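Local coordinates for N-acylhomoserine lactone dependent regulatory protein (Burkholderia cenocepacia, PDB 5L10) that probably regulates transcription by binding DNA in response to N-acylhomoserine lactones, and is represented here by its ligand-binding domain, at residues Leu132-Asp137 and Ala151-Leu156; Pro27-Ala32 and His158-Tyr163; Trp94-Glu99 and Asp108-Gly113. All blocks are in the same frame, centred on the assembly; numbering follows the deposited sequence.

Interaction 1: Leu132-Asp137 and Ala151-Leu156; sequences LTLVRD and APCASL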
# COMPACT_ATOMS: atom_id res chain seq x y z
N LEU A 132 6.05 0.15 -8.20
CA LEU A 132 5.15 0.77 -9.17
C LEU A 132 5.71 2.13 -9.55
O LEU A 132 6.05 2.94 -8.68
CB LEU A 132 3.74 0.94 -8.60
CG LEU A 132 2.78 1.70 -9.52
CD1 LEU A 132 2.40 0.88 -10.75
CD2 LEU A 132 1.53 2.15 -8.76
N THR A 133 5.82 2.37 -10.86
CA THR A 133 6.40 3.60 -11.38
C THR A 133 5.42 4.23 -12.36
O THR A 133 5.03 3.58 -13.34
CB THR A 133 7.75 3.33 -12.04
OG1 THR A 133 8.68 2.87 -11.06
CG2 THR A 133 8.30 4.58 -12.68
N LEU A 134 5.02 5.47 -12.09
CA LEU A 134 4.12 6.22 -12.95
C LEU A 134 4.90 7.38 -13.56
O LEU A 134 5.42 8.23 -12.83
CB LEU A 134 2.91 6.74 -12.16
CG LEU A 134 2.16 5.69 -11.35
CD1 LEU A 134 1.01 6.34 -10.59
CD2 LEU A 134 1.67 4.57 -12.24
N VAL A 135 4.97 7.41 -14.89
CA VAL A 135 5.81 8.38 -15.58
C VAL A 135 4.97 9.15 -16.60
O VAL A 135 4.15 8.56 -17.32
CB VAL A 135 7.01 7.71 -16.28
CG1 VAL A 135 8.00 8.77 -16.73
CG2 VAL A 135 7.67 6.71 -15.35
N ARG A 136 5.17 10.46 -16.65
CA ARG A 136 4.67 11.30 -17.73
C ARG A 136 5.84 11.87 -18.51
O ARG A 136 6.93 12.07 -17.97
CB ARG A 136 3.79 12.43 -17.18
CG ARG A 136 4.09 12.82 -15.75
CD ARG A 136 2.98 13.69 -15.18
NE ARG A 136 2.94 15.00 -15.81
CZ ARG A 136 1.92 15.84 -15.73
NH1 ARG A 136 0.83 15.49 -15.05
NH2 ARG A 136 1.97 17.02 -16.34
N ASP A 137 5.61 12.12 -19.80
CA ASP A 137 6.66 12.57 -20.71
C ASP A 137 6.57 14.05 -21.06
O ASP A 137 7.42 14.54 -21.80
CB ASP A 137 6.62 11.74 -22.00
CG ASP A 137 5.29 11.88 -22.74
OD1 ASP A 137 4.33 12.40 -22.14
OD2 ASP A 137 5.21 11.45 -23.91
N ALA A 151 -3.23 11.01 -2.58
CA ALA A 151 -4.23 9.99 -2.28
C ALA A 151 -4.53 9.08 -3.46
O ALA A 151 -4.55 7.85 -3.28
CB ALA A 151 -5.50 10.65 -1.73
N PRO A 152 -4.79 9.59 -4.68
CA PRO A 152 -5.03 8.66 -5.80
C PRO A 152 -3.83 7.78 -6.11
O PRO A 152 -4.00 6.58 -6.35
CB PRO A 152 -5.37 9.60 -6.96
CG PRO A 152 -5.88 10.83 -6.31
CD PRO A 152 -5.04 10.98 -5.09
N CYS A 153 -2.62 8.34 -6.13
CA CYS A 153 -1.45 7.53 -6.41
C CYS A 153 -1.23 6.48 -5.33
O CYS A 153 -0.83 5.35 -5.62
CB CYS A 153 -0.21 8.42 -6.55
SG CYS A 153 -0.15 9.30 -8.11
N ALA A 154 -1.48 6.85 -4.07
CA ALA A 154 -1.43 5.89 -2.97
C ALA A 154 -2.39 4.74 -3.23
O ALA A 154 -2.05 3.56 -3.05
CB ALA A 154 -1.77 6.58 -1.66
N SER A 155 -3.61 5.06 -3.65
CA SER A 155 -4.59 4.04 -4.00
C SER A 155 -4.04 3.08 -5.05
O SER A 155 -4.05 1.86 -4.85
CB SER A 155 -5.87 4.71 -4.48
OG SER A 155 -6.87 3.76 -4.78
N LEU A 156 -3.52 3.62 -6.16
CA LEU A 156 -2.96 2.78 -7.21
C LEU A 156 -1.78 1.96 -6.71
O LEU A 156 -1.58 0.82 -7.14
CB LEU A 156 -2.53 3.63 -8.40
CG LEU A 156 -3.61 4.05 -9.38
CD1 LEU A 156 -2.99 4.80 -10.55
CD2 LEU A 156 -4.35 2.82 -9.85

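Interaction 2: Pro27-Ala32 and His158-Tyr163; sequences PPIAAA and HAAHAY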
# COMPACT_ATOMS: atom_id res chain seq x y z
N PRO A 27 -3.86 -3.98 -16.96
CA PRO A 27 -4.61 -2.96 -17.73
C PRO A 27 -5.46 -2.05 -16.86
O PRO A 27 -5.53 -0.84 -17.14
CB PRO A 27 -5.47 -3.79 -18.68
CG PRO A 27 -4.66 -5.00 -18.92
CD PRO A 27 -3.99 -5.31 -17.60
N PRO A 28 -6.14 -2.55 -15.81
CA PRO A 28 -6.86 -1.60 -14.94
C PRO A 28 -5.96 -0.57 -14.30
O PRO A 28 -6.31 0.62 -14.25
CB PRO A 28 -7.52 -2.51 -13.90
CG PRO A 28 -7.68 -3.80 -14.57
CD PRO A 28 -6.46 -3.94 -15.44
N ILE A 29 -4.79 -0.99 -13.80
CA ILE A 29 -3.90 -0.05 -13.13
C ILE A 29 -3.31 0.93 -14.13
O ILE A 29 -3.16 2.13 -13.85
CB ILE A 29 -2.80 -0.81 -12.36
CG1 ILE A 29 -3.43 -1.76 -11.33
CG2 ILE A 29 -1.85 0.16 -11.68
CD1 ILE A 29 -2.42 -2.65 -10.64
N ALA A 30 -2.96 0.45 -15.33
CA ALA A 30 -2.42 1.34 -16.35
C ALA A 30 -3.48 2.31 -16.87
O ALA A 30 -3.18 3.48 -17.14
CB ALA A 30 -1.83 0.52 -17.50
N ALA A 31 -4.72 1.84 -17.01
CA ALA A 31 -5.79 2.74 -17.45
C ALA A 31 -6.06 3.82 -16.42
O ALA A 31 -6.33 4.98 -16.78
CB ALA A 31 -7.06 1.94 -17.75
N ALA A 32 -6.00 3.48 -15.13
CA ALA A 32 -6.19 4.49 -14.09
C ALA A 32 -5.05 5.50 -14.08
O ALA A 32 -5.28 6.71 -14.00
CB ALA A 32 -6.34 3.82 -12.72
N HIS A 158 -1.19 0.83 -3.58
CA HIS A 158 -1.73 -0.30 -2.84
C HIS A 158 -2.30 -1.35 -3.78
O HIS A 158 -2.13 -2.56 -3.56
CB HIS A 158 -2.80 0.17 -1.85
CG HIS A 158 -3.65 -0.93 -1.30
ND1 HIS A 158 -4.69 -1.50 -2.00
CD2 HIS A 158 -3.63 -1.55 -0.10
CE1 HIS A 158 -5.27 -2.43 -1.26
NE2 HIS A 158 -4.64 -2.48 -0.10
N ALA A 159 -2.97 -0.91 -4.84
CA ALA A 159 -3.59 -1.85 -5.78
C ALA A 159 -2.54 -2.68 -6.51
O ALA A 159 -2.72 -3.88 -6.72
CB ALA A 159 -4.46 -1.09 -6.78
N ALA A 160 -1.43 -2.05 -6.91
CA ALA A 160 -0.39 -2.78 -7.61
C ALA A 160 0.25 -3.83 -6.70
O ALA A 160 0.48 -4.97 -7.11
CB ALA A 160 0.67 -1.82 -8.14
N HIS A 161 0.51 -3.45 -5.45
CA HIS A 161 1.17 -4.37 -4.53
C HIS A 161 0.24 -5.48 -4.08
O HIS A 161 0.70 -6.59 -3.78
CB HIS A 161 1.71 -3.59 -3.34
CG HIS A 161 2.71 -2.54 -3.72
ND1 HIS A 161 3.61 -2.70 -4.76
CD2 HIS A 161 2.95 -1.30 -3.22
CE1 HIS A 161 4.36 -1.62 -4.87
NE2 HIS A 161 3.98 -0.76 -3.95
N ALA A 162 -1.07 -5.21 -4.04
CA ALA A 162 -2.02 -6.20 -3.53
C ALA A 162 -2.60 -7.08 -4.63
O ALA A 162 -2.94 -8.24 -4.36
CB ALA A 162 -3.16 -5.50 -2.79
N TYR A 163 -2.72 -6.57 -5.86
CA TYR A 163 -3.38 -7.30 -6.92
C TYR A 163 -2.47 -7.71 -8.07
O TYR A 163 -2.79 -8.68 -8.77
CB TYR A 163 -4.54 -6.48 -7.50
CG TYR A 163 -5.65 -6.21 -6.51
CD1 TYR A 163 -6.72 -7.09 -6.39
CD2 TYR A 163 -5.63 -5.09 -5.70
CE1 TYR A 163 -7.74 -6.85 -5.49
CE2 TYR A 163 -6.65 -4.84 -4.80
CZ TYR A 163 -7.70 -5.73 -4.69
OH TYR A 163 -8.71 -5.49 -3.79

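Interaction 3: Trp94-Glu99 and Asp108-Gly113; sequences WNAFDE and DAACFG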
# COMPACT_ATOMS: atom_id res chain seq x y z
N TRP A 94 10.66 11.93 -9.14
CA TRP A 94 11.95 12.15 -9.77
C TRP A 94 11.77 12.79 -11.14
O TRP A 94 10.71 12.72 -11.76
CB TRP A 94 12.75 10.85 -9.88
CG TRP A 94 11.98 9.69 -10.44
CD1 TRP A 94 11.35 8.71 -9.73
CD2 TRP A 94 11.78 9.38 -11.82
NE1 TRP A 94 10.77 7.81 -10.59
CE2 TRP A 94 11.02 8.19 -11.88
CE3 TRP A 94 12.17 9.99 -13.02
CZ2 TRP A 94 10.64 7.61 -13.08
CZ3 TRP A 94 11.79 9.40 -14.21
CH2 TRP A 94 11.03 8.23 -14.24
N ASN A 95 12.85 13.43 -11.60
CA ASN A 95 12.92 14.13 -12.88
C ASN A 95 14.22 13.75 -13.56
O ASN A 95 15.30 14.05 -13.04
CB ASN A 95 12.84 15.65 -12.67
CG ASN A 95 12.84 16.44 -13.98
OD1 ASN A 95 13.55 16.11 -14.94
ND2 ASN A 95 12.05 17.50 -14.03
N ALA A 96 14.13 13.10 -14.72
CA ALA A 96 15.32 12.59 -15.39
C ALA A 96 16.32 13.69 -15.72
O ALA A 96 17.53 13.44 -15.76
CB ALA A 96 14.93 11.83 -16.65
N PHE A 97 15.85 14.92 -15.95
CA PHE A 97 16.76 16.01 -16.25
C PHE A 97 17.41 16.61 -15.01
O PHE A 97 18.38 17.36 -15.14
CB PHE A 97 16.04 17.13 -17.01
CG PHE A 97 15.51 16.71 -18.36
CD1 PHE A 97 16.38 16.49 -19.42
CD2 PHE A 97 14.15 16.55 -18.56
CE1 PHE A 97 15.89 16.10 -20.66
CE2 PHE A 97 13.66 16.16 -19.79
CZ PHE A 97 14.53 15.94 -20.84
N ASP A 98 16.93 16.27 -13.81
CA ASP A 98 17.32 16.96 -12.59
C ASP A 98 17.91 16.04 -11.53
O ASP A 98 17.99 16.43 -10.36
CB ASP A 98 16.11 17.70 -12.02
CG ASP A 98 16.40 19.15 -11.72
OD1 ASP A 98 17.41 19.43 -11.04
OD2 ASP A 98 15.62 20.02 -12.18
N GLU A 99 18.32 14.84 -11.90
CA GLU A 99 18.82 13.99 -10.83
C GLU A 99 20.34 13.94 -10.83
O GLU A 99 20.97 13.96 -11.90
CB GLU A 99 18.27 12.56 -10.96
CG GLU A 99 16.75 12.44 -10.78
CD GLU A 99 16.27 12.87 -9.40
OE1 GLU A 99 17.01 12.66 -8.41
OE2 GLU A 99 15.15 13.41 -9.30
N ASP A 108 19.43 7.73 -20.79
CA ASP A 108 18.56 6.86 -21.57
C ASP A 108 17.09 7.05 -21.21
O ASP A 108 16.22 7.01 -22.08
CB ASP A 108 18.98 5.40 -21.38
CG ASP A 108 20.29 5.08 -22.06
OD1 ASP A 108 20.48 5.51 -23.22
OD2 ASP A 108 21.14 4.41 -21.45
N ALA A 109 16.80 7.27 -19.92
CA ALA A 109 15.43 7.51 -19.49
C ALA A 109 14.85 8.75 -20.17
O ALA A 109 13.76 8.71 -20.75
CB ALA A 109 15.37 7.65 -17.97
N ALA A 110 15.58 9.87 -20.10
CA ALA A 110 15.12 11.10 -20.73
C ALA A 110 14.95 10.95 -22.24
O ALA A 110 14.06 11.58 -22.83
CB ALA A 110 16.09 12.25 -20.41
N CYS A 111 15.78 10.12 -22.87
CA CYS A 111 15.71 9.97 -24.32
C CYS A 111 14.46 9.22 -24.77
O CYS A 111 14.12 9.27 -25.96
CB CYS A 111 16.95 9.24 -24.84
SG CYS A 111 18.47 10.23 -24.84
N PHE A 112 13.76 8.53 -23.87
CA PHE A 112 12.63 7.69 -24.27
C PHE A 112 11.37 8.04 -23.49
O PHE A 112 10.47 7.20 -23.36
CB PHE A 112 12.98 6.21 -24.11
CG PHE A 112 14.05 5.75 -25.05
CD1 PHE A 112 13.73 5.39 -26.35
CD2 PHE A 112 15.37 5.70 -24.65
CE1 PHE A 112 14.71 4.97 -27.22
CE2 PHE A 112 16.36 5.28 -25.52
CZ PHE A 112 16.03 4.92 -26.81
N GLY A 113 11.27 9.26 -22.99
CA GLY A 113 10.07 9.72 -22.33
C GLY A 113 9.96 9.39 -20.86
O GLY A 113 9.04 9.89 -20.20

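Interaction 1: Leu132-Asp137 and Ala151-Leu156
The flat group where L132 and L156 touch is not a ring but the main-chain carbonyl of L156, and L132 reaches it over one face. Its CD2 methyl sits 3.8 Å from L156 O and lies well out of the carbonyl plane, so it leans on the peptide's flat side rather than meeting the oxygen end-on. The same methyl is 4.3 Å from L156 CB, at the root of the side chain. The L132 CB already points at the helix, and with CG anti to the backbone N (chi1 175°) the side chain carries CD2 on to the L156 carbonyl.

Two residues further along the strand, L134 meets side chains instead, through its CD1 methyl. This lies 4.0 Å from C153 SG and 4.3 Å from L156 CD1, a single methyl facing two side chains one helical turn apart. Toward L134 the sulfur of C153 offers an apolar contact, and no hydrogen bond joins the segments. L132 and L134 alternate with T133 and V135, whose side chains leave the opposite face of the sheet; the T133 hydroxyl is hydrogen-bonded there to S119 and to a glycerol.

All four touching residues are buried. F38 closes over L134 and C153, L9 of helix 3-16 covers another part of L156, and the far side of helix 143-169 faces the second subunit, where S155 packs on S155 of that chain. The axes of 132-136 and 151-156 run 137° apart, closer to antiparallel than to parallel, and come within 10.4 Å of each other. Alternate leucines of a central antiparallel strand, seated on a long helix, are a clear instance of the sheet-to-helix layer in the alpha-beta-alpha sandwich of LuxR-type autoinducer-binding domains.

Interaction 2: Pro27-Ala32 and His158-Tyr163
Two torsions carry I29 across to A160. The first (chi1 -58°) sets CG1 anti to the carbonyl carbon, and the second (chi2 174°) continues it as an extended chain, with CD1 as the leading atom. In the alpha-beta-alpha sandwich of the autoinducer-binding domain this is a contact inside one helical layer, where helix 22-35 packs beside helix 143-169, more than a hundred residues later in the chain.

I29 CD1 arrives against main chain as much as side chain. It lies 3.6 Å from A160 CA and 4.1 Å from A160 CB, and, on the same side, 4.1 Å from A159 O, the carbonyl oxygen just before it. The small side chains of A159 and A160 bring the backbone of the longer helix within reach of a single isoleucine methyl, and the CA atoms of I29 and A160 stand 7.1 Å apart. The touching residues are all buried, and no hydrogen bond joins the segments.

Polar groups of 158-163 look in other directions. H161 is hydrogen-bonded through ND1 to the Y43 hydroxyl on strand 40-46, while the Y163 hydroxyl bonds to Q17 NE2. The H158 ring meets the ring of H120 from the second subunit, so the one helix serves both the domain's interior and the dimer interface. The wider pi-type turn at 160-163 begins at A160, the residue on which I29 lands. Within 158-163, A162 CB rests 4.0 Å above the plane of the H158 ring, displaced toward its rim, and the Y163 ring has A159 CA at its edge, in plane.

Interaction 3: Trp94-Glu99 and Asp108-Gly113
F97, which touches A110 across the contact, is held by the shortest polar bond here: its backbone N donates to N95 OD1 at 2.8 Å. The N-H...O angle is 141°, and the donor approaches in the plane of the amide carbonyl at a C=O...N angle of 150°. This is an Asx turn, set within a type I turn from N95 to D98 whose own backbone bond joins D98 N to N95 O. E99 turns back to accept from N95 N through the anti lone pair of OE2, at 3.3 Å.

The turn comes straight after strand 92-95, one of the two edge strands of the five-stranded antiparallel sheet within this chain, and it lets the chain meet the end of helix 103-111, which follows it in sequence. There A96 CB abuts two neighbouring alanines, A110 CB at 4.0 Å and A109 CB at 4.4 Å. The F97 ring takes the same A110 methyl in an off-centre CH-pi contact, 4.3 Å from the centroid and 28° off the normal. Its nearest ring atom is CE1, 3.9 Å from A110 CB. W66 of helix 64-72 backs A109, and A110 O accepts a hydrogen bond from R115 NE.

Overall arrangement
Interactions 1 and 2 are buried, share helix 143-169 and touch directly: L156 CD2 lies 3.6 Å from A32 CB, and L132 CD2 is 4.1 Å from A160 CB. Strand 129-136 and helix 22-35 thus press on successive parts of one helix, which also faces the second subunit. Interaction 3 is more peripheral, about 24 Å from interaction 2 between centres, and only partly buried. It reaches interaction 1 through the sheet's other face, where V135 CG2 meets W94 CZ2 at 3.8 Å. Apolar packing without cross-segment hydrogen bonds joins every pair, but only interaction 3 adds an aromatic contact and side-chain hydrogen bonds within one of its segments.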